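Local atomic coordinates of pancreatic lipase related protein 2 (Equus caballus, PDB entry 1W52), a protein that probably hydrolyses the ester bonds of galactolipids and triacylglycerols, releasing fatty acids, as a calcium-binding lipase of the alpha/beta-hydrolase superfamily. Residues D13-L25 and E181-L193. Residues are numbered along the deposited sequence; the frame is centred on the assembly and turned at random.
Sequences DDKPWAGTLQRPL and EPCFQDASEEVRL. With CA (calcium ion), chain E.
Glu-190 lies across Pro-16 and the indole of Trp-17 with its chain extended. Its CB sits 4.2 Å from Pro-16 CG, and CG, anti to the backbone N (chi1 172°), packs against the benzo part of the indole at CZ2 and CH2. CD follows at 3.5 Å from Trp-17 CZ2, the carboxylate plane turned 71° from the ring. At the tip, OE1 lies 3.7 Å from Pro-16 CD, whereas OE2 passes CZ2 and makes a long, weak ion pair with Arg-165. Val-191 CG1 lies over one face of the same indole, offset toward the rim, in a CH-pi contact 4.0 Å from the centroid of the six-membered ring, and also meets Pro-16 CG. Residues 181-193 belong to the loop that follows strand 173-177 of the alpha/beta-hydrolase sheet; here backbone O of Glu-189 binds calcium together with Asp-194 and Asp-197. Cutting Trp-17 back to an alanine is likely to take the aromatic surface from Val-191 CG1 and Glu-190 CG. Further along, Thr-20 to Arg-23 forms a type I turn, and Gly-19 and Thr-20 both face Arg-23 in a G1 beta bulge. From this turn Arg-23 reaches back, its NE weakly bonded to Trp-17 O at 3.2 Å, with Val-191 CG1 over one face of its guanidinium, toward the rim, while Gln-22 O receives a CA-H...O contact from Cys-183 CA at 3.0 Å.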
loop_
_atom_site.group_PDB
_atom_site.type_symbol
_atom_site.label_atom_id
_atom_site.label_comp_id
_atom_site.label_asym_id
_atom_site.label_seq_id
_atom_site.Cartn_x
_atom_site.Cartn_y
_atom_site.Cartn_z
ATOM N N ASP A 13 25.351 -15.065 -15.483
ATOM C CA ASP A 13 25.847 -14.454 -14.249
ATOM C C ASP A 13 26.556 -13.114 -14.438
ATOM O O ASP A 13 27.058 -12.569 -13.482
ATOM C CB ASP A 13 26.747 -15.444 -13.474
ATOM C CG ASP A 13 28.237 -15.161 -13.604
ATOM O OD1 ASP A 13 28.730 -14.599 -14.638
ATOM O OD2 ASP A 13 28.990 -15.513 -12.669
ATOM N N ASP A 14 26.606 -12.555 -15.633
ATOM C CA ASP A 14 27.295 -11.283 -15.736
ATOM C C ASP A 14 26.345 -10.114 -15.840
ATOM O O ASP A 14 25.229 -10.241 -16.239
ATOM C CB ASP A 14 28.410 -11.281 -16.823
ATOM C CG ASP A 14 27.862 -11.347 -18.252
ATOM O OD1 ASP A 14 27.286 -10.334 -18.717
ATOM O OD2 ASP A 14 27.980 -12.354 -18.990
ATOM N N LYS A 15 26.839 -8.985 -15.391
ATOM C CA LYS A 15 26.154 -7.704 -15.416
ATOM C C LYS A 15 24.939 -7.711 -16.352
ATOM O O LYS A 15 25.023 -8.323 -17.406
ATOM C CB LYS A 15 27.171 -6.604 -15.820
ATOM C CG LYS A 15 28.549 -6.711 -15.065
ATOM C CD LYS A 15 29.610 -5.750 -15.559
ATOM C CE LYS A 15 29.428 -4.398 -14.913
ATOM N NZ LYS A 15 29.914 -3.343 -15.827
ATOM N N PRO A 16 23.809 -7.075 -15.984
ATOM C CA PRO A 16 23.543 -6.526 -14.645
ATOM C C PRO A 16 23.028 -7.508 -13.606
ATOM O O PRO A 16 22.654 -7.054 -12.527
ATOM C CB PRO A 16 22.475 -5.454 -14.920
ATOM C CG PRO A 16 21.703 -5.974 -16.028
ATOM C CD PRO A 16 22.711 -6.741 -16.903
ATOM N N TRP A 17 23.065 -8.805 -13.886
ATOM C CA TRP A 17 22.589 -9.789 -12.914
ATOM C C TRP A 17 23.487 -9.978 -11.711
ATOM O O TRP A 17 23.039 -10.504 -10.694
ATOM C CB TRP A 17 22.328 -11.125 -13.598
ATOM C CG TRP A 17 21.432 -10.912 -14.792
ATOM C CD1 TRP A 17 21.813 -10.861 -16.088
ATOM C CD2 TRP A 17 20.023 -10.645 -14.782
ATOM N NE1 TRP A 17 20.729 -10.615 -16.897
ATOM C CE2 TRP A 17 19.616 -10.480 -16.121
ATOM C CE3 TRP A 17 19.055 -10.580 -13.782
ATOM C CZ2 TRP A 17 18.297 -10.252 -16.481
ATOM C CZ3 TRP A 17 17.764 -10.327 -14.132
ATOM C CH2 TRP A 17 17.389 -10.153 -15.472
ATOM N N ALA A 18 24.744 -9.547 -11.835
ATOM C CA ALA A 18 25.789 -9.735 -10.811
ATOM C C ALA A 18 27.080 -9.054 -11.237
ATOM O O ALA A 18 27.320 -8.898 -12.426
ATOM C CB ALA A 18 26.044 -11.237 -10.490
ATOM N N GLY A 19 27.919 -8.693 -10.262
ATOM C CA GLY A 19 29.041 -7.784 -10.483
ATOM C C GLY A 19 28.579 -6.375 -10.781
ATOM O O GLY A 19 29.110 -5.687 -11.639
ATOM N N THR A 20 27.535 -5.973 -10.075
ATOM C CA THR A 20 27.067 -4.606 -10.089
ATOM C C THR A 20 27.409 -4.033 -8.744
ATOM O O THR A 20 27.690 -4.745 -7.771
ATOM C CB THR A 20 25.526 -4.553 -10.264
ATOM O OG1 THR A 20 25.087 -5.581 -11.163
ATOM C CG2 THR A 20 25.081 -3.257 -10.938
ATOM N N LEU A 21 27.357 -2.718 -8.702
ATOM C CA LEU A 21 27.463 -2.008 -7.449
ATOM C C LEU A 21 26.412 -2.510 -6.475
ATOM O O LEU A 21 26.696 -2.722 -5.299
ATOM C CB LEU A 21 27.286 -0.525 -7.702
ATOM C CG LEU A 21 27.995 0.405 -6.708
ATOM C CD1 LEU A 21 27.335 1.811 -6.819
ATOM C CD2 LEU A 21 28.022 -0.088 -5.241
ATOM N N GLN A 22 25.211 -2.707 -7.019
ATOM C CA GLN A 22 24.059 -3.344 -6.366
ATOM C C GLN A 22 24.131 -4.859 -6.050
ATOM O O GLN A 22 23.330 -5.371 -5.293
ATOM C CB GLN A 22 22.868 -3.156 -7.285
ATOM C CG GLN A 22 22.330 -1.759 -7.352
ATOM C CD GLN A 22 23.133 -0.862 -8.214
ATOM O OE1 GLN A 22 23.514 -1.229 -9.312
ATOM N NE2 GLN A 22 23.375 0.339 -7.739
ATOM N N ARG A 23 25.031 -5.584 -6.705
ATOM C CA ARG A 23 25.126 -7.045 -6.577
ATOM C C ARG A 23 26.603 -7.469 -6.713
ATOM O O ARG A 23 26.944 -8.159 -7.659
ATOM C CB ARG A 23 24.262 -7.706 -7.667
ATOM C CG ARG A 23 22.822 -7.122 -7.774
ATOM C CD ARG A 23 22.066 -7.323 -9.079
ATOM N NE ARG A 23 21.189 -8.499 -9.035
ATOM C CZ ARG A 23 19.863 -8.485 -9.000
ATOM N NH1 ARG A 23 19.175 -7.365 -8.995
ATOM N NH2 ARG A 23 19.208 -9.627 -8.981
ATOM N N PRO A 24 27.473 -7.053 -5.780
ATOM C CA PRO A 24 28.931 -7.008 -6.034
ATOM C C PRO A 24 29.542 -8.368 -6.326
ATOM O O PRO A 24 30.389 -8.475 -7.196
ATOM C CB PRO A 24 29.509 -6.414 -4.739
ATOM C CG PRO A 24 28.348 -5.767 -4.065
ATOM C CD PRO A 24 27.142 -6.584 -4.420
ATOM N N LEU A 25 29.117 -9.386 -5.607
ATOM C CA LEU A 25 29.615 -10.715 -5.841
ATOM C C LEU A 25 28.876 -11.337 -7.070
ATOM O O LEU A 25 27.752 -10.926 -7.428
ATOM C CB LEU A 25 29.431 -11.529 -4.558
ATOM C CG LEU A 25 30.563 -12.480 -4.140
ATOM C CD1 LEU A 25 30.759 -12.468 -2.621
ATOM C CD2 LEU A 25 30.294 -13.933 -4.657
ATOM N N GLU A 181 14.645 -3.225 -1.492
ATOM C CA GLU A 181 15.707 -2.288 -1.816
ATOM C C GLU A 181 17.054 -2.951 -2.129
ATOM O O GLU A 181 17.535 -2.798 -3.224
ATOM C CB GLU A 181 15.878 -1.262 -0.709
ATOM C CG GLU A 181 16.902 -0.221 -1.090
ATOM C CD GLU A 181 17.030 0.909 -0.096
ATOM O OE1 GLU A 181 16.115 1.133 0.796
ATOM O OE2 GLU A 181 18.061 1.590 -0.263
ATOM N N PRO A 182 17.675 -3.652 -1.168
ATOM C CA PRO A 182 18.999 -4.269 -1.372
ATOM C C PRO A 182 19.136 -4.982 -2.687
ATOM O O PRO A 182 18.353 -5.880 -2.912
ATOM C CB PRO A 182 19.045 -5.327 -0.290
ATOM C CG PRO A 182 18.235 -4.777 0.783
ATOM C CD PRO A 182 17.167 -3.967 0.179
ATOM N N CYS A 183 20.109 -4.618 -3.516
ATOM C CA CYS A 183 20.334 -5.260 -4.814
ATOM C C CYS A 183 19.452 -4.774 -5.952
ATOM O O CYS A 183 19.683 -5.166 -7.055
ATOM C CB CYS A 183 20.198 -6.764 -4.720
ATOM S SG CYS A 183 21.283 -7.436 -3.494
ATOM N N PHE A 184 18.512 -3.875 -5.702
ATOM C CA PHE A 184 17.584 -3.390 -6.705
ATOM C C PHE A 184 17.566 -1.864 -6.794
ATOM O O PHE A 184 17.783 -1.288 -7.827
ATOM C CB PHE A 184 16.199 -3.890 -6.351
ATOM C CG PHE A 184 16.079 -5.377 -6.300
ATOM C CD1 PHE A 184 16.005 -6.101 -7.452
ATOM C CD2 PHE A 184 16.005 -6.047 -5.110
ATOM C CE1 PHE A 184 15.859 -7.453 -7.422
ATOM C CE2 PHE A 184 15.846 -7.443 -5.065
ATOM C CZ PHE A 184 15.778 -8.134 -6.231
ATOM N N GLN A 185 17.292 -1.154 -5.727
ATOM C CA GLN A 185 17.337 0.307 -5.871
ATOM C C GLN A 185 18.550 0.714 -6.728
ATOM O O GLN A 185 19.655 0.177 -6.559
ATOM C CB GLN A 185 17.369 1.025 -4.521
ATOM C CG GLN A 185 16.969 2.469 -4.645
ATOM C CD GLN A 185 15.980 2.888 -3.574
ATOM O OE1 GLN A 185 15.006 2.196 -3.290
ATOM N NE2 GLN A 185 16.212 4.024 -2.997
ATOM N N ASP A 186 18.296 1.644 -7.657
ATOM C CA ASP A 186 19.270 2.167 -8.671
ATOM C C ASP A 186 20.025 1.056 -9.419
ATOM O O ASP A 186 21.219 0.986 -9.413
ATOM C CB ASP A 186 20.272 3.126 -8.050
ATOM C CG ASP A 186 19.642 4.135 -7.110
ATOM O OD1 ASP A 186 18.439 4.539 -7.285
ATOM O OD2 ASP A 186 20.337 4.613 -6.162
ATOM N N ALA A 187 19.295 0.150 -10.020
ATOM C CA ALA A 187 19.907 -0.855 -10.858
ATOM C C ALA A 187 19.219 -0.885 -12.253
ATOM O O ALA A 187 18.205 -0.220 -12.475
ATOM C CB ALA A 187 19.863 -2.194 -10.176
ATOM N N SER A 188 19.819 -1.604 -13.198
ATOM C CA SER A 188 19.223 -1.744 -14.504
ATOM C C SER A 188 17.815 -2.209 -14.273
ATOM O O SER A 188 17.555 -2.955 -13.311
ATOM C CB SER A 188 19.936 -2.806 -15.327
ATOM O OG SER A 188 19.444 -2.803 -16.657
ATOM N N GLU A 189 16.929 -1.786 -15.170
ATOM C CA GLU A 189 15.532 -2.071 -15.069
ATOM C C GLU A 189 15.405 -3.522 -15.440
ATOM O O GLU A 189 14.425 -4.172 -15.145
ATOM C CB GLU A 189 14.747 -1.140 -15.988
ATOM C CG GLU A 189 15.087 0.352 -15.821
ATOM C CD GLU A 189 14.307 1.256 -16.775
ATOM O OE1 GLU A 189 14.568 1.199 -17.986
ATOM O OE2 GLU A 189 13.432 2.037 -16.351
ATOM N N GLU A 190 16.435 -4.057 -16.057
ATOM C CA GLU A 190 16.433 -5.453 -16.434
ATOM C C GLU A 190 16.258 -6.367 -15.205
ATOM O O GLU A 190 15.708 -7.483 -15.293
ATOM C CB GLU A 190 17.713 -5.782 -17.249
ATOM C CG GLU A 190 17.900 -7.269 -17.521
ATOM C CD GLU A 190 18.789 -7.609 -18.725
ATOM O OE1 GLU A 190 19.713 -6.830 -19.039
ATOM O OE2 GLU A 190 18.587 -8.684 -19.348
ATOM N N VAL A 191 16.709 -5.878 -14.047
ATOM C CA VAL A 191 16.846 -6.717 -12.817
ATOM C C VAL A 191 15.819 -6.392 -11.771
ATOM O O VAL A 191 15.532 -7.201 -10.911
ATOM C CB VAL A 191 18.264 -6.590 -12.151
ATOM C CG1 VAL A 191 19.337 -7.040 -13.132
ATOM C CG2 VAL A 191 18.531 -5.171 -11.717
ATOM N N ARG A 192 15.277 -5.200 -11.871
ATOM C CA ARG A 192 14.323 -4.760 -10.940
ATOM C C ARG A 192 12.904 -4.761 -11.546
ATOM O O ARG A 192 12.492 -5.733 -12.216
ATOM C CB ARG A 192 14.779 -3.413 -10.355
ATOM C CG ARG A 192 14.865 -2.232 -11.293
ATOM C CD ARG A 192 15.337 -1.056 -10.587
ATOM N NE ARG A 192 15.367 0.208 -11.314
ATOM C CZ ARG A 192 14.308 0.855 -11.805
ATOM N NH1 ARG A 192 13.089 0.338 -11.762
ATOM N NH2 ARG A 192 14.468 2.032 -12.392
ATOM N N LEU A 193 12.139 -3.741 -11.168
ATOM C CA LEU A 193 10.746 -3.595 -11.475
ATOM C C LEU A 193 10.577 -2.114 -11.813
ATOM O O LEU A 193 11.001 -1.215 -11.043
ATOM C CB LEU A 193 9.871 -3.991 -10.275
ATOM C CG LEU A 193 8.482 -3.278 -10.268
ATOM C CD1 LEU A 193 7.699 -3.630 -11.507
ATOM C CD2 LEU A 193 7.567 -3.504 -9.038
HETATM CA CA CA E . 12.181 -4.282 -15.174
#